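Glycerol-3-phosphate dehydrogenase [NAD(+)] (Dunaliella salina, PDB 6IUY) probably reduces dihydroxyacetone phosphate with NADH and, through an added magnesium-binding phosphatase domain, converts it directly to glycerol. Local coordinates at residues L31-D36 / K253-K258; A271-A276 / R443-I448. One frame throughout, in Å; residues are numbered along the deposited sequence.

Contact 1: residues L31-D36 / K253-K258; sequences LWQQAD and KLKRYK
The indole of Trp32 meets Lys253 and Leu254 at the edge of its five-membered ring: the carbonyl carbon of Lys253 lies in the ring plane, and CD1 of Trp32 is 3.7 Å from Lys253 O. Farther round, methyl CD2 of Leu254 approaches the same indole, 3.8 Å from Trp32 NE1 and 3.9 Å from Trp32 CZ2. Within 253-258, Lys255 CD lies over one face of the Tyr257 ring, near its rim. With CG of Trp32 anti to the backbone N (chi1 173°), the indole turns its pyrrole edge to Lys253 and Leu254. Trp32 NE1 is hydrogen-bonded to Leu250 O, while Trp242 packs edge-to-face with the indole and Leu117 of helix 114-123 touches it.

The amide of Gln33 reaches the loop by an extended chain. Its NE2 donates to Lys253 O over 2.8 Å with an N-H...O angle of 158°. The acceptor lies almost in the amide plane of Gln33, whereas the donor stands 30° off the carbonyl plane of Lys253. CB of Lys255 packs 4.1 Å from Gln33 CD, the two side chains crossing at about a right angle.

Water 1 adds a bridge, accepting from Lys255 N at 2.8 Å and giving a longer bond, 3.3 Å, to Gln33 O. Helix 26-33 runs into strand 37-40 of the phosphatase-like part, and 253-258 into strand 257-262 of the dehydrogenase sheet, consistent with a contact where the two parts join. The polar links use backbone atoms of 253-258, so they probably depend little on the lysine side chains, while Leu254 CD2 against the indole gives the apolar share.

Contact 2: residues A271-A276 / R443-I448; sequences AVRMVA and RPYFAI
A Met-aromatic cluster joins helix 266-282 of the NAD-binding domain to strand 446-451, Met274 packing on Phe446 and Tyr445. Met274 SD lies over one face of the Phe446 ring, 3.9 Å from the centroid and 29° off the normal. Met274 CE completes a CH-pi contact on that face, 3.6 Å from the Phe446 centroid and 14° off the normal, through a bend at chi3 (-81°). Tyr445 is met obliquely, its CE1 3.8 Å from Met274 SD.

The helix follows the glycine-rich turn of the Rossmann-type motif, and strand 446-451, entered by a type I turn from Arg443 to Phe446, is outermost, within this chain, in the mixed sheet that holds strand 257-262. Phe446 also neighbours Trp267, an NAD-binding residue. With an alanine at Phe446, the thioether would probably lose the face it rests on, leaving a gap beside Met274.

Arg443 CG touches Met274 CB at 3.7 Å, and Arg443 CD comes 3.3 Å from Met274 O; its NH1 forms a salt bridge with Glu281. Water 2 accepts from Arg273 NH1 (2.8 Å) and donates to Tyr445 OH (3.1 Å). Arg273 NH1 also salt-bridges Glu419, its NE hydrogen-bonds Asp326 O, and Tyr445 OH hydrogen-bonds Gln277.

Contact 1 and contact 2 lie in series along the chain, the first closing before the second opens, with centres about 23 Å apart and nearest atoms about 8 Å apart, so they do not touch. Segment 253-258 runs into strand 257-262, which leads through the glycine-rich turn to helix 266-282, which supplies contact 2; both contacts therefore reach the same mixed sheet, one at an interior strand and the other at outer strand 446-451. Their roles in the architecture differ: 31-36 with 253-258 joins the phosphatase part to the start of the dehydrogenase, whereas 271-276 with 443-448 packs within the dehydrogenase, nearer its bound NAD.

Contact 1: residues L31-D36 / K253-K258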
loop_
_atom_site.group_PDB
_atom_site.type_symbol
_atom_site.label_atom_id
_atom_site.label_comp_id
_atom_site.label_asym_id
_atom_site.label_seq_id
_atom_site.Cartn_x
_atom_site.Cartn_y
_atom_site.Cartn_z
ATOM N N LEU A 31 -5.102 -40.294 4.789
ATOM C CA LEU A 31 -5.997 -39.444 5.581
ATOM C C LEU A 31 -5.386 -39.057 6.925
ATOM O O LEU A 31 -5.603 -37.952 7.416
ATOM C CB LEU A 31 -7.339 -40.131 5.815
ATOM C CG LEU A 31 -8.360 -40.040 4.692
ATOM C CD1 LEU A 31 -9.601 -40.832 5.062
ATOM C CD2 LEU A 31 -8.717 -38.588 4.411
ATOM N N TRP A 32 -4.619 -39.972 7.509
ATOM C CA TRP A 32 -3.915 -39.710 8.749
ATOM C C TRP A 32 -2.839 -38.657 8.548
ATOM O O TRP A 32 -2.673 -37.748 9.364
ATOM C CB TRP A 32 -3.283 -40.987 9.275
ATOM C CG TRP A 32 -2.408 -40.783 10.459
ATOM C CD1 TRP A 32 -1.068 -41.034 10.541
ATOM C CD2 TRP A 32 -2.805 -40.298 11.745
ATOM N NE1 TRP A 32 -0.608 -40.748 11.807
ATOM C CE2 TRP A 32 -1.654 -40.284 12.562
ATOM C CE3 TRP A 32 -4.022 -39.869 12.288
ATOM C CZ2 TRP A 32 -1.681 -39.852 13.892
ATOM C CZ3 TRP A 32 -4.048 -39.444 13.620
ATOM C CH2 TRP A 32 -2.886 -39.444 14.402
ATOM N N GLN A 33 -2.103 -38.792 7.451
ATOM C CA GLN A 33 -0.990 -37.905 7.169
ATOM C C GLN A 33 -1.472 -36.534 6.691
ATOM O O GLN A 33 -0.833 -35.506 6.951
ATOM C CB GLN A 33 -0.059 -38.551 6.132
ATOM C CG GLN A 33 0.857 -39.613 6.735
ATOM C CD GLN A 33 1.818 -40.226 5.723
ATOM O OE1 GLN A 33 1.691 -40.024 4.513
ATOM N NE2 GLN A 33 2.776 -40.994 6.223
ATOM N N GLN A 34 -2.608 -36.532 6.005
ATOM C CA GLN A 34 -3.160 -35.324 5.416
ATOM C C GLN A 34 -4.271 -34.748 6.301
ATOM O O GLN A 34 -5.109 -33.983 5.834
ATOM C CB GLN A 34 -3.699 -35.633 4.020
ATOM C CG GLN A 34 -3.386 -34.591 2.976
ATOM C CD GLN A 34 -1.930 -34.598 2.589
ATOM O OE1 GLN A 34 -1.276 -35.644 2.618
ATOM N NE2 GLN A 34 -1.403 -33.428 2.232
ATOM N N ALA A 35 -4.284 -35.141 7.572
ATOM C CA ALA A 35 -5.378 -34.794 8.471
ATOM C C ALA A 35 -5.411 -33.308 8.770
ATOM O O ALA A 35 -4.368 -32.677 8.925
ATOM C CB ALA A 35 -5.267 -35.575 9.774
ATOM N N ASP A 36 -6.615 -32.759 8.866
ATOM C CA ASP A 36 -6.797 -31.360 9.230
ATOM C C ASP A 36 -7.174 -31.249 10.694
ATOM O O ASP A 36 -6.888 -30.246 11.346
ATOM C CB ASP A 36 -7.872 -30.712 8.357
ATOM C CG ASP A 36 -7.505 -30.702 6.891
ATOM O OD1 ASP A 36 -6.367 -30.284 6.563
ATOM O OD2 ASP A 36 -8.356 -31.124 6.072
ATOM N N LYS A 253 3.733 -42.852 11.790
ATOM C CA LYS A 253 3.139 -42.784 10.459
ATOM C C LYS A 253 2.808 -41.335 10.109
ATOM O O LYS A 253 2.339 -41.044 9.004
ATOM C CB LYS A 253 1.898 -43.675 10.363
ATOM C CG LYS A 253 2.204 -45.175 10.480
ATOM C CD LYS A 253 3.253 -45.602 9.455
ATOM C CE LYS A 253 3.673 -47.059 9.632
ATOM N NZ LYS A 253 4.912 -47.387 8.869
ATOM N N LEU A 254 3.065 -40.432 11.055
ATOM C CA LEU A 254 2.998 -38.988 10.784
ATOM C C LEU A 254 4.002 -38.625 9.697
ATOM O O LEU A 254 5.171 -39.030 9.774
ATOM C CB LEU A 254 3.296 -38.169 12.046
ATOM C CG LEU A 254 2.221 -38.032 13.126
ATOM C CD1 LEU A 254 2.750 -37.231 14.298
ATOM C CD2 LEU A 254 0.989 -37.368 12.562
ATOM N N LYS A 255 3.568 -37.875 8.683
ATOM C CA LYS A 255 4.505 -37.462 7.638
ATOM C C LYS A 255 5.630 -36.598 8.228
ATOM O O LYS A 255 5.392 -35.738 9.092
ATOM C CB LYS A 255 3.790 -36.703 6.518
ATOM C CG LYS A 255 4.542 -36.773 5.184
ATOM C CD LYS A 255 3.862 -35.952 4.102
ATOM C CE LYS A 255 4.515 -36.149 2.733
ATOM N NZ LYS A 255 3.773 -35.450 1.633
ATOM N N ARG A 256 6.862 -36.865 7.791
ATOM C CA ARG A 256 8.012 -36.031 8.143
ATOM C C ARG A 256 8.626 -35.523 6.851
ATOM O O ARG A 256 9.142 -36.305 6.046
ATOM C CB ARG A 256 9.050 -36.799 8.957
ATOM C CG ARG A 256 10.100 -35.899 9.562
ATOM C CD ARG A 256 11.268 -36.672 10.154
ATOM N NE ARG A 256 10.895 -37.416 11.347
ATOM C CZ ARG A 256 10.835 -38.743 11.412
ATOM N NH1 ARG A 256 11.136 -39.481 10.348
ATOM N NH2 ARG A 256 10.479 -39.334 12.547
ATOM N N TYR A 257 8.559 -34.216 6.646
ATOM C CA TYR A 257 8.935 -33.625 5.370
ATOM C C TYR A 257 10.450 -33.559 5.216
ATOM O O TYR A 257 11.136 -33.110 6.130
ATOM C CB TYR A 257 8.315 -32.231 5.246
ATOM C CG TYR A 257 6.828 -32.261 5.006
ATOM C CD1 TYR A 257 5.930 -32.438 6.056
ATOM C CD2 TYR A 257 6.315 -32.125 3.728
ATOM C CE1 TYR A 257 4.553 -32.479 5.820
ATOM C CE2 TYR A 257 4.952 -32.147 3.490
ATOM C CZ TYR A 257 4.081 -32.330 4.534
ATOM O OH TYR A 257 2.733 -32.363 4.277
ATOM N N LYS A 258 10.974 -34.053 4.096
ATOM C CA LYS A 258 12.386 -33.816 3.749
ATOM C C LYS A 258 12.447 -32.553 2.901
ATOM O O LYS A 258 11.693 -32.424 1.942
ATOM C CB LYS A 258 13.017 -34.981 2.960
ATOM C CG LYS A 258 13.167 -36.321 3.713
ATOM C CD LYS A 258 14.084 -37.284 2.924
ATOM C CE LYS A 258 13.672 -38.747 3.081
ATOM N NZ LYS A 258 13.517 -39.146 4.506
HETATM O O HOH W 1 1.573 -36.011 9.130
#

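Contact 2: residues A271-A276 / R443-I448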
loop_
_atom_site.group_PDB
_atom_site.type_symbol
_atom_site.label_atom_id
_atom_site.label_comp_id
_atom_site.label_asym_id
_atom_site.label_seq_id
_atom_site.Cartn_x
_atom_site.Cartn_y
_atom_site.Cartn_z
ATOM N N ALA A 271 18.596 -18.201 2.833
ATOM C CA ALA A 271 17.339 -18.890 3.019
ATOM C C ALA A 271 17.543 -20.300 3.637
ATOM O O ALA A 271 16.924 -20.646 4.665
ATOM C CB ALA A 271 16.592 -18.976 1.679
ATOM N N VAL A 272 18.405 -21.121 3.033
ATOM C CA VAL A 272 18.617 -22.483 3.553
ATOM C C VAL A 272 19.131 -22.434 4.976
ATOM O O VAL A 272 18.900 -23.350 5.760
ATOM C CB VAL A 272 19.600 -23.305 2.681
ATOM C CG1 VAL A 272 21.016 -23.096 3.147
ATOM C CG2 VAL A 272 19.259 -24.779 2.763
ATOM N N ARG A 273 19.823 -21.352 5.329
ATOM C CA ARG A 273 20.356 -21.200 6.681
ATOM C C ARG A 273 19.236 -21.032 7.707
ATOM O O ARG A 273 19.318 -21.554 8.838
ATOM C CB ARG A 273 21.298 -20.002 6.745
ATOM C CG ARG A 273 21.744 -19.653 8.154
ATOM C CD ARG A 273 22.720 -18.490 8.212
ATOM N NE ARG A 273 23.442 -18.510 9.492
ATOM C CZ ARG A 273 23.081 -17.824 10.578
ATOM N NH1 ARG A 273 22.013 -17.039 10.551
ATOM N NH2 ARG A 273 23.793 -17.915 11.695
ATOM N N MET A 274 18.202 -20.278 7.322
ATOM C CA MET A 274 17.045 -20.053 8.185
ATOM C C MET A 274 16.188 -21.309 8.257
ATOM O O MET A 274 15.749 -21.715 9.319
ATOM C CB MET A 274 16.197 -18.887 7.678
ATOM C CG MET A 274 16.941 -17.547 7.566
ATOM S SD MET A 274 15.728 -16.208 7.343
ATOM C CE MET A 274 15.340 -16.295 5.605
ATOM N N VAL A 275 15.944 -21.894 7.096
ATOM C CA VAL A 275 15.224 -23.153 6.957
ATOM C C VAL A 275 15.897 -24.287 7.737
ATOM O O VAL A 275 15.241 -25.082 8.431
ATOM C CB VAL A 275 15.129 -23.487 5.482
ATOM C CG1 VAL A 275 15.017 -24.972 5.240
ATOM C CG2 VAL A 275 13.994 -22.673 4.862
ATOM N N ALA A 276 17.222 -24.332 7.677
ATOM C CA ALA A 276 17.947 -25.333 8.438
ATOM C C ALA A 276 17.801 -25.120 9.951
ATOM O O ALA A 276 17.748 -26.091 10.702
ATOM C CB ALA A 276 19.428 -25.346 8.022
ATOM N N ARG A 443 11.736 -17.176 11.550
ATOM C CA ARG A 443 12.743 -17.167 12.607
ATOM C C ARG A 443 12.476 -15.976 13.536
ATOM O O ARG A 443 11.621 -15.149 13.246
ATOM C CB ARG A 443 14.151 -17.088 12.002
ATOM C CG ARG A 443 14.372 -17.998 10.788
ATOM C CD ARG A 443 14.364 -19.434 11.221
ATOM N NE ARG A 443 15.056 -19.561 12.497
ATOM C CZ ARG A 443 14.702 -20.400 13.470
ATOM N NH1 ARG A 443 13.646 -21.198 13.313
ATOM N NH2 ARG A 443 15.402 -20.429 14.599
ATOM N N PRO A 444 13.188 -15.881 14.659
ATOM C CA PRO A 444 12.933 -14.711 15.512
ATOM C C PRO A 444 13.350 -13.396 14.858
ATOM O O PRO A 444 12.881 -12.349 15.289
ATOM C CB PRO A 444 13.777 -14.986 16.754
ATOM C CG PRO A 444 13.957 -16.468 16.764
ATOM C CD PRO A 444 14.045 -16.870 15.323
ATOM N N TYR A 445 14.192 -13.451 13.826
ATOM C CA TYR A 445 14.639 -12.247 13.122
ATOM C C TYR A 445 14.028 -12.166 11.722
ATOM O O TYR A 445 14.345 -11.286 10.927
ATOM C CB TYR A 445 16.175 -12.230 13.028
ATOM C CG TYR A 445 16.723 -13.496 12.422
ATOM C CD1 TYR A 445 16.833 -13.640 11.044
ATOM C CD2 TYR A 445 17.096 -14.562 13.225
ATOM C CE1 TYR A 445 17.326 -14.816 10.480
ATOM C CE2 TYR A 445 17.578 -15.743 12.678
ATOM C CZ TYR A 445 17.690 -15.867 11.304
ATOM O OH TYR A 445 18.173 -17.045 10.760
ATOM N N PHE A 446 13.148 -13.099 11.414
ATOM C CA PHE A 446 12.547 -13.142 10.091
ATOM C C PHE A 446 11.050 -13.438 10.253
ATOM O O PHE A 446 10.642 -14.602 10.311
ATOM C CB PHE A 446 13.264 -14.192 9.208
ATOM C CG PHE A 446 12.946 -14.071 7.736
ATOM C CD1 PHE A 446 13.325 -12.941 7.025
ATOM C CD2 PHE A 446 12.267 -15.083 7.067
ATOM C CE1 PHE A 446 13.047 -12.803 5.674
ATOM C CE2 PHE A 446 11.973 -14.965 5.703
ATOM C CZ PHE A 446 12.363 -13.807 5.007
ATOM N N ALA A 447 10.251 -12.369 10.372
ATOM C CA ALA A 447 8.810 -12.472 10.617
ATOM C C ALA A 447 8.037 -12.745 9.346
ATOM O O ALA A 447 8.251 -12.104 8.302
ATOM C CB ALA A 447 8.277 -11.204 11.279
ATOM N N ILE A 448 7.113 -13.694 9.443
ATOM C CA ILE A 448 6.341 -14.113 8.282
ATOM C C ILE A 448 4.879 -13.704 8.403
ATOM O O ILE A 448 4.276 -13.814 9.471
ATOM C CB ILE A 448 6.434 -15.629 8.081
ATOM C CG1 ILE A 448 7.856 -16.013 7.659
ATOM C CG2 ILE A 448 5.421 -16.095 7.056
ATOM C CD1 ILE A 448 8.164 -15.715 6.217
HETATM O O HOH W 2 20.192 -16.157 8.618
#